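Local coordinates for calcineurin-like phosphoesterase domain-containing protein (PDB 1XM7), which probably acts as a metal-dependent hydrolase of the calcineurin-like phosphoesterase family, although its substrate and biological role are unknown, at residues E23-G28 and N174-I179; E62-W67 and K89-E94; S112-K117 and E122-R127. All coordinates share one frame; numbering follows the deposited sequence.

Interaction 1: residues E23-G28 and N174-I179; sequences EVRFKG and NDYKPI
Y176 pushes the hydroxyl end of its ring into the bend formed by V24, R25 and F26, and it is the one residue of 174-179 that touches 23-28. The backbones stay well apart, V24 CA lying 8.7 Å from D175 CA, so the tyrosine side chain bridges nearly the whole separation.

The tight part lies around the phenol oxygen. Y176 OH is 3.3 Å from R25 CD and 3.1 Å from V24 O, while V24 CB meets it more loosely. R25 bends at chi2 (-77°) and then runs on straight, which carries its guanidinium past the edge of the Y176 ring. There R25 NH1 lies near the ring plane, 3.9 Å from Y176 CE2, with the two planes 86° apart. Seen from the arginine, CE2 sits over a face of the guanidinium. The N-H groups are bonded elsewhere, NH2 to D9 O, NH1 to T10 O, and NE to E172 in a salt bridge; R25 thus binds two carbonyls of a D-x-H sequence that in related phosphoesterases supplies metal ligands.

The looser part is the F26 side, which is partly exposed. F26 turns its edge toward one face of Y176 in an edge-to-face pair with centroids 5.4 Å apart and planes at 65°; F26 CE2 and Y176 CE1 approach to 3.9 Å.

F29 adds a cation-pi partner for R25, helix 17-20 touches R25 through I17, and helix 29-38 flanks both aromatic rings, F26 resting on V32 and Y176 on I33. Past Y176 the chain enters strand 179-180, where I179 pairs with F6 of strand 4-7.

Interaction 2: residues E62-W67 and K89-E94; sequences EYLRIW and KEYFDE
W67 and Y91 bring the backbones closest, their CA atoms 7.4 Å apart, where the first turn of helix 63-69 faces the irregular 89-94 segment. Contact is confined to L64 and W67 on the helix, one turn apart, and to Y91 and F92 opposite them.

The polar link is a hydrogen bond from W67 NE1 to Y91 O, 2.9 Å long and nearly straight at 168°. The acceptor lies in the indole plane, at the ring edge, whereas the donor is slightly tilted from the carbonyl plane. With chi1 at 161°, W67 CG stands opposite the backbone N, and this throws the indole out from the helix toward the loop. The bond gives a buried indole N-H its acceptor and restrains the rotation of the ring.

The Y91 side chain crosses L64 at about a right angle: Y91 CE1 reaches L64 CB at 3.3 Å, and Y91 OH lies 3.4 Å from L64 CD1, so the leucine is packed closely along the outer end of the phenol. Beside the N-H, on the benzo ring, W67 CZ2 meets F92 CE1 at 3.4 Å. That ring pair is oblique, with planes at 57° for the five-membered ring, and W67 NE1 lies over one face of F92.

F53 joins the cluster, meeting the W67 and F92 rings and touching L64, while D59 accepts the backbone N-H groups of L64 and R65. Helix 63-69 is the crossover between parallel strands 46-49 and 73-77, a beta-alpha-beta unit, and the contact packs it on the loop entering the next parallel strand, 94-96. W67 also packs on L37 of helix 29-38, F92 rests on L76 of strand 73-77, and E94 pairs by backbone with L76.

Interaction 3: residues S112-K117 and E122-R127; sequences SHYPAK and ERYPDR
Y114 and R127 approach to 6.7 Å between CA atoms and K117 and E122 to 6.9 Å, so the segments run in opposite directions, as expected for a chain that doubles back over four intervening residues.

Y114 is the centre of the contact. R127 CB lies over one ring face, 3.9 Å from the centroid and 14° off the normal, a CH-pi contact; H113 CD2 covers the opposite face. R127 is extended from CG to NE (chi2 175°), which carries it along the phenol, its CD 3.4 Å from Y114 CZ, until NH1 donates to Y114 OH at 2.8 Å. The oxygen lies near the guanidinium plane, but the bond is bent (146°). Y124 meets the ring at its edge: the edge of Y114 points at the Y124 face in an offset edge-to-face pair, while Y124 CD1 lies over the R127 guanidinium. The rings thus fix the arginine from two directions.

Farther along, K117 NZ and E122 OE2 form a salt bridge at 3.3 Å, whose hydrogen bond is weak; NZ also bonds to Y162 OH.

H113 and H147, whose rings meet, lie in histidine motifs that supply metal ligands in related phosphoesterases, and Y114 also meets H147. The contact joins the end of strand 107-112 to the start of helix 125-137, where V131 supports S112 and Y114 and R132 bonds to A116 O.

How the interactions relate
Along the chain, interaction 2 closes before interaction 3 opens, and both fall between the two segments of interaction 1. The centres of interactions 1 and 2 lie about 19 Å apart. Those of interactions 1 and 3 are about 22 Å apart. Interactions 2 and 3, with centres about 26 Å apart, sit on opposite sides of the chain's centre. Interactions 1 and 2 share helix 29-38 and lead into strands 179-180 and 94-96, the two outermost strands of one five-stranded sheet. Interaction 3 belongs to the four-stranded sheet, at the exit of strand 107-112. R25 of interaction 1 and H113, next to Y114 of interaction 3, both touch D9, consistent with their bordering the probable metal site of this two-sheet fold.

Interaction 1: residues E23-G28 and N174-I179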
# COMPACT_ATOMS: atom_id res chain seq x y z
N GLU A 23 -3.82 -19.20 3.79
CA GLU A 23 -4.25 -19.16 2.41
C GLU A 23 -3.24 -18.50 1.48
O GLU A 23 -2.76 -19.13 0.54
CB GLU A 23 -5.58 -18.42 2.33
CG GLU A 23 -6.78 -19.17 2.91
CD GLU A 23 -7.31 -20.24 1.96
OE1 GLU A 23 -8.46 -20.71 2.16
OE2 GLU A 23 -6.58 -20.61 1.00
N VAL A 24 -2.92 -17.23 1.73
CA VAL A 24 -2.00 -16.49 0.88
C VAL A 24 -0.56 -16.35 1.34
O VAL A 24 0.36 -16.43 0.53
CB VAL A 24 -2.53 -15.09 0.63
CG1 VAL A 24 -3.65 -15.15 -0.37
CG2 VAL A 24 -3.02 -14.48 1.93
N ARG A 25 -0.35 -16.10 2.62
CA ARG A 25 0.99 -15.93 3.16
C ARG A 25 1.73 -17.26 3.30
O ARG A 25 1.15 -18.28 3.69
CB ARG A 25 0.94 -15.21 4.51
CG ARG A 25 0.33 -13.81 4.44
CD ARG A 25 1.30 -12.77 3.88
NE ARG A 25 0.67 -11.44 3.80
CZ ARG A 25 1.32 -10.29 3.68
NH1 ARG A 25 2.65 -10.26 3.62
NH2 ARG A 25 0.64 -9.15 3.62
N PHE A 26 3.02 -17.23 3.01
CA PHE A 26 3.88 -18.40 3.04
C PHE A 26 5.27 -17.97 3.47
O PHE A 26 5.63 -16.81 3.29
CB PHE A 26 3.96 -18.95 1.64
CG PHE A 26 4.39 -17.92 0.64
CD1 PHE A 26 5.75 -17.62 0.46
CD2 PHE A 26 3.45 -17.20 -0.10
CE1 PHE A 26 6.15 -16.61 -0.42
CE2 PHE A 26 3.85 -16.19 -0.99
CZ PHE A 26 5.20 -15.89 -1.15
N LYS A 27 6.05 -18.90 3.99
CA LYS A 27 7.40 -18.59 4.42
C LYS A 27 8.24 -18.03 3.26
O LYS A 27 8.21 -18.56 2.14
CB LYS A 27 8.07 -19.83 5.01
CG LYS A 27 9.45 -19.55 5.58
CD LYS A 27 10.00 -20.73 6.37
CE LYS A 27 11.31 -20.35 7.06
NZ LYS A 27 11.21 -19.05 7.81
N GLY A 28 8.99 -16.96 3.52
CA GLY A 28 9.80 -16.37 2.48
C GLY A 28 9.05 -15.40 1.59
O GLY A 28 9.42 -15.21 0.43
N ASN A 174 -2.49 -8.83 -5.08
CA ASN A 174 -1.80 -8.68 -6.36
C ASN A 174 -0.60 -9.59 -6.53
O ASN A 174 0.34 -9.25 -7.24
CB ASN A 174 -1.40 -7.22 -6.56
CG ASN A 174 -2.49 -6.26 -6.11
OD1 ASN A 174 -2.44 -5.73 -5.00
ND2 ASN A 174 -3.48 -6.05 -6.96
N ASP A 175 -0.64 -10.75 -5.87
CA ASP A 175 0.43 -11.73 -5.97
C ASP A 175 1.79 -11.11 -5.61
O ASP A 175 2.79 -11.33 -6.29
CB ASP A 175 0.45 -12.33 -7.39
CG ASP A 175 1.15 -13.69 -7.45
OD1 ASP A 175 0.99 -14.50 -6.50
OD2 ASP A 175 1.84 -13.98 -8.46
N TYR A 176 1.80 -10.33 -4.53
CA TYR A 176 3.00 -9.67 -4.03
C TYR A 176 3.79 -8.87 -5.06
O TYR A 176 5.01 -8.93 -5.12
CB TYR A 176 3.91 -10.72 -3.36
CG TYR A 176 3.18 -11.49 -2.28
CD1 TYR A 176 2.27 -12.49 -2.60
CD2 TYR A 176 3.33 -11.15 -0.93
CE1 TYR A 176 1.53 -13.13 -1.61
CE2 TYR A 176 2.59 -11.77 0.06
CZ TYR A 176 1.69 -12.76 -0.28
OH TYR A 176 0.94 -13.37 0.70
N LYS A 177 3.06 -8.10 -5.87
CA LYS A 177 3.67 -7.24 -6.89
C LYS A 177 3.09 -5.82 -6.79
O LYS A 177 1.90 -5.63 -6.55
CB LYS A 177 3.38 -7.78 -8.29
CG LYS A 177 4.06 -9.08 -8.62
CD LYS A 177 3.73 -9.49 -10.04
CE LYS A 177 4.23 -10.90 -10.32
NZ LYS A 177 3.80 -11.40 -11.66
N PRO A 178 3.94 -4.80 -6.97
CA PRO A 178 3.43 -3.43 -6.88
C PRO A 178 2.49 -3.23 -8.04
O PRO A 178 2.52 -3.99 -9.00
CB PRO A 178 4.68 -2.59 -7.05
CG PRO A 178 5.47 -3.40 -8.04
CD PRO A 178 5.33 -4.80 -7.47
N ILE A 179 1.64 -2.23 -7.96
CA ILE A 179 0.73 -1.96 -9.05
C ILE A 179 1.34 -0.82 -9.83
O ILE A 179 1.83 0.15 -9.25
CB ILE A 179 -0.65 -1.60 -8.54
CG1 ILE A 179 -1.32 -2.86 -8.01
CG2 ILE A 179 -1.47 -0.96 -9.63
CD1 ILE A 179 -2.62 -2.63 -7.32

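Interaction 2: residues E62-W67 and K89-E94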
# COMPACT_ATOMS: atom_id res chain seq x y z
N GLU A 62 18.17 -8.73 6.58
CA GLU A 62 18.52 -7.74 5.56
C GLU A 62 17.34 -7.26 4.74
O GLU A 62 17.52 -6.48 3.80
CB GLU A 62 19.58 -8.29 4.60
CG GLU A 62 20.78 -8.99 5.23
CD GLU A 62 21.46 -8.15 6.30
OE1 GLU A 62 21.39 -6.90 6.22
OE2 GLU A 62 22.07 -8.75 7.21
N TYR A 63 16.14 -7.70 5.08
CA TYR A 63 14.98 -7.28 4.31
C TYR A 63 14.92 -5.76 4.19
O TYR A 63 14.75 -5.22 3.10
CB TYR A 63 13.69 -7.81 4.95
CG TYR A 63 13.56 -9.33 4.98
CD1 TYR A 63 14.18 -10.12 4.01
CD2 TYR A 63 12.82 -9.97 5.97
CE1 TYR A 63 14.07 -11.51 4.03
CE2 TYR A 63 12.70 -11.36 6.01
CZ TYR A 63 13.33 -12.12 5.03
OH TYR A 63 13.26 -13.50 5.06
N LEU A 64 15.08 -5.07 5.32
CA LEU A 64 15.00 -3.62 5.31
C LEU A 64 16.18 -2.95 4.62
O LEU A 64 16.00 -1.95 3.92
CB LEU A 64 14.85 -3.09 6.75
CG LEU A 64 13.61 -3.57 7.51
CD1 LEU A 64 13.42 -2.71 8.74
CD2 LEU A 64 12.37 -3.49 6.62
N ARG A 65 17.38 -3.48 4.82
CA ARG A 65 18.56 -2.92 4.19
C ARG A 65 18.36 -3.05 2.68
O ARG A 65 18.64 -2.13 1.93
CB ARG A 65 19.80 -3.69 4.65
CG ARG A 65 21.14 -3.02 4.32
CD ARG A 65 22.34 -3.68 5.05
NE ARG A 65 22.28 -3.49 6.50
CZ ARG A 65 23.19 -3.94 7.37
NH1 ARG A 65 24.25 -4.62 6.95
NH2 ARG A 65 23.02 -3.73 8.68
N ILE A 66 17.83 -4.20 2.26
CA ILE A 66 17.58 -4.45 0.85
C ILE A 66 16.56 -3.46 0.31
O ILE A 66 16.77 -2.83 -0.74
CB ILE A 66 17.06 -5.90 0.63
CG1 ILE A 66 18.19 -6.89 0.92
CG2 ILE A 66 16.55 -6.07 -0.80
CD1 ILE A 66 17.74 -8.33 0.97
N TRP A 67 15.45 -3.30 1.02
CA TRP A 67 14.42 -2.35 0.63
C TRP A 67 15.03 -0.97 0.42
O TRP A 67 14.77 -0.30 -0.58
CB TRP A 67 13.34 -2.29 1.71
CG TRP A 67 12.48 -1.07 1.66
CD1 TRP A 67 12.77 0.16 2.17
CD2 TRP A 67 11.21 -0.95 1.02
NE1 TRP A 67 11.75 1.04 1.89
CE2 TRP A 67 10.78 0.38 1.19
CE3 TRP A 67 10.39 -1.85 0.32
CZ2 TRP A 67 9.57 0.85 0.68
CZ3 TRP A 67 9.17 -1.39 -0.18
CH2 TRP A 67 8.78 -0.05 -0.00
N LYS A 89 11.70 7.07 8.99
CA LYS A 89 12.29 8.12 8.18
C LYS A 89 13.41 7.70 7.25
O LYS A 89 13.57 8.30 6.18
CB LYS A 89 12.74 9.29 9.04
CG LYS A 89 11.55 10.13 9.48
CD LYS A 89 11.94 11.50 10.01
CE LYS A 89 10.69 12.31 10.40
NZ LYS A 89 10.99 13.74 10.74
N GLU A 90 14.15 6.66 7.60
CA GLU A 90 15.23 6.27 6.71
C GLU A 90 14.96 5.13 5.77
O GLU A 90 15.88 4.52 5.23
CB GLU A 90 16.50 6.01 7.49
CG GLU A 90 16.56 4.72 8.22
CD GLU A 90 17.86 4.66 8.98
OE1 GLU A 90 17.86 4.97 10.20
OE2 GLU A 90 18.89 4.35 8.33
N TYR A 91 13.68 4.84 5.56
CA TYR A 91 13.28 3.80 4.64
C TYR A 91 12.39 4.44 3.59
O TYR A 91 12.06 3.83 2.57
CB TYR A 91 12.55 2.69 5.39
CG TYR A 91 13.47 1.88 6.28
CD1 TYR A 91 14.41 1.00 5.74
CD2 TYR A 91 13.38 1.98 7.68
CE1 TYR A 91 15.24 0.23 6.57
CE2 TYR A 91 14.21 1.22 8.51
CZ TYR A 91 15.13 0.34 7.95
OH TYR A 91 15.89 -0.44 8.78
N PHE A 92 12.05 5.71 3.84
CA PHE A 92 11.21 6.51 2.95
C PHE A 92 11.73 7.94 2.86
O PHE A 92 12.40 8.43 3.79
CB PHE A 92 9.78 6.52 3.48
CG PHE A 92 9.13 5.18 3.46
CD1 PHE A 92 8.55 4.70 2.30
CD2 PHE A 92 9.16 4.37 4.59
CE1 PHE A 92 7.99 3.42 2.25
CE2 PHE A 92 8.61 3.09 4.56
CZ PHE A 92 8.02 2.62 3.38
N ASP A 93 11.42 8.60 1.75
CA ASP A 93 11.83 9.97 1.50
C ASP A 93 10.75 10.93 1.98
O ASP A 93 11.05 12.05 2.39
CB ASP A 93 12.07 10.18 0.01
CG ASP A 93 13.09 9.20 -0.54
OD1 ASP A 93 12.71 8.29 -1.30
OD2 ASP A 93 14.28 9.33 -0.19
N GLU A 94 9.51 10.48 1.91
CA GLU A 94 8.36 11.27 2.34
C GLU A 94 7.42 10.36 3.12
O GLU A 94 7.21 9.20 2.75
CB GLU A 94 7.60 11.84 1.12
CG GLU A 94 8.39 12.84 0.24
CD GLU A 94 7.73 13.10 -1.13
OE1 GLU A 94 6.49 13.29 -1.17
OE2 GLU A 94 8.45 13.12 -2.16

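Interaction 3: residues S112-K117 and E122-R127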
# COMPACT_ATOMS: atom_id res chain seq x y z
N SER A 112 -4.51 6.40 0.45
CA SER A 112 -4.73 6.21 1.86
C SER A 112 -4.54 4.73 2.18
O SER A 112 -4.57 3.89 1.28
CB SER A 112 -6.13 6.64 2.23
OG SER A 112 -6.29 6.64 3.63
N HIS A 113 -4.31 4.40 3.45
CA HIS A 113 -4.15 3.01 3.82
C HIS A 113 -5.52 2.37 3.98
O HIS A 113 -5.72 1.21 3.65
CB HIS A 113 -3.41 2.89 5.14
CG HIS A 113 -3.42 1.51 5.72
ND1 HIS A 113 -2.67 0.48 5.20
CD2 HIS A 113 -4.12 0.98 6.75
CE1 HIS A 113 -2.91 -0.63 5.88
NE2 HIS A 113 -3.78 -0.35 6.83
N TYR A 114 -6.46 3.16 4.48
CA TYR A 114 -7.81 2.69 4.73
C TYR A 114 -8.71 2.80 3.53
O TYR A 114 -8.57 3.70 2.72
CB TYR A 114 -8.42 3.45 5.91
CG TYR A 114 -7.54 3.44 7.14
CD1 TYR A 114 -6.42 4.28 7.23
CD2 TYR A 114 -7.77 2.54 8.18
CE1 TYR A 114 -5.56 4.22 8.31
CE2 TYR A 114 -6.90 2.47 9.28
CZ TYR A 114 -5.80 3.31 9.33
OH TYR A 114 -4.93 3.25 10.40
N PRO A 115 -9.66 1.86 3.40
CA PRO A 115 -10.62 1.82 2.29
C PRO A 115 -11.84 2.67 2.63
O PRO A 115 -11.97 3.17 3.75
CB PRO A 115 -10.97 0.34 2.21
CG PRO A 115 -11.03 -0.03 3.67
CD PRO A 115 -9.78 0.64 4.23
N ALA A 116 -12.74 2.83 1.66
CA ALA A 116 -13.95 3.59 1.90
C ALA A 116 -14.82 2.74 2.83
O ALA A 116 -15.50 3.27 3.72
CB ALA A 116 -14.68 3.86 0.58
N LYS A 117 -14.77 1.43 2.63
CA LYS A 117 -15.55 0.50 3.44
C LYS A 117 -14.91 -0.87 3.38
O LYS A 117 -14.63 -1.37 2.29
CB LYS A 117 -16.97 0.42 2.90
CG LYS A 117 -17.91 -0.34 3.80
CD LYS A 117 -19.32 -0.39 3.21
CE LYS A 117 -20.37 -0.17 4.30
NZ LYS A 117 -20.16 1.13 5.04
N GLU A 122 -15.21 -3.92 9.45
CA GLU A 122 -14.88 -2.51 9.58
C GLU A 122 -14.30 -2.23 10.95
O GLU A 122 -15.00 -1.79 11.86
CB GLU A 122 -16.12 -1.67 9.32
CG GLU A 122 -16.31 -1.39 7.84
CD GLU A 122 -17.73 -1.09 7.46
OE1 GLU A 122 -18.48 -2.06 7.19
OE2 GLU A 122 -18.10 0.10 7.45
N ARG A 123 -13.01 -2.48 11.07
CA ARG A 123 -12.28 -2.29 12.31
C ARG A 123 -11.99 -0.84 12.64
O ARG A 123 -11.86 -0.47 13.80
CB ARG A 123 -10.95 -3.05 12.25
CG ARG A 123 -11.05 -4.55 12.44
CD ARG A 123 -9.70 -5.18 12.15
NE ARG A 123 -9.40 -5.07 10.72
CZ ARG A 123 -8.22 -5.32 10.16
NH1 ARG A 123 -7.19 -5.69 10.92
NH2 ARG A 123 -8.07 -5.21 8.84
N TYR A 124 -11.89 -0.01 11.61
CA TYR A 124 -11.59 1.40 11.82
C TYR A 124 -12.59 2.28 11.09
O TYR A 124 -12.22 3.05 10.20
CB TYR A 124 -10.16 1.68 11.34
CG TYR A 124 -9.13 0.92 12.14
CD1 TYR A 124 -8.84 1.28 13.45
CD2 TYR A 124 -8.50 -0.21 11.62
CE1 TYR A 124 -7.96 0.54 14.23
CE2 TYR A 124 -7.62 -0.97 12.40
CZ TYR A 124 -7.36 -0.58 13.71
OH TYR A 124 -6.51 -1.31 14.51
N PRO A 125 -13.87 2.19 11.47
CA PRO A 125 -14.94 2.98 10.84
C PRO A 125 -14.71 4.49 10.78
O PRO A 125 -15.09 5.13 9.79
CB PRO A 125 -16.17 2.59 11.67
CG PRO A 125 -15.61 2.14 12.97
CD PRO A 125 -14.41 1.36 12.56
N ASP A 126 -14.08 5.06 11.81
CA ASP A 126 -13.80 6.50 11.85
C ASP A 126 -12.80 6.87 10.76
O ASP A 126 -12.96 7.88 10.09
CB ASP A 126 -13.19 6.91 13.20
CG ASP A 126 -14.19 6.89 14.34
OD1 ASP A 126 -13.75 6.88 15.51
OD2 ASP A 126 -15.41 6.90 14.09
N ARG A 127 -11.77 6.05 10.59
CA ARG A 127 -10.76 6.33 9.58
C ARG A 127 -11.32 6.11 8.16
O ARG A 127 -10.98 6.84 7.22
CB ARG A 127 -9.51 5.48 9.85
CG ARG A 127 -8.96 5.74 11.24
CD ARG A 127 -7.79 4.85 11.63
NE ARG A 127 -7.59 4.88 13.08
CZ ARG A 127 -6.66 4.19 13.73
NH1 ARG A 127 -5.82 3.42 13.06
NH2 ARG A 127 -6.58 4.26 15.05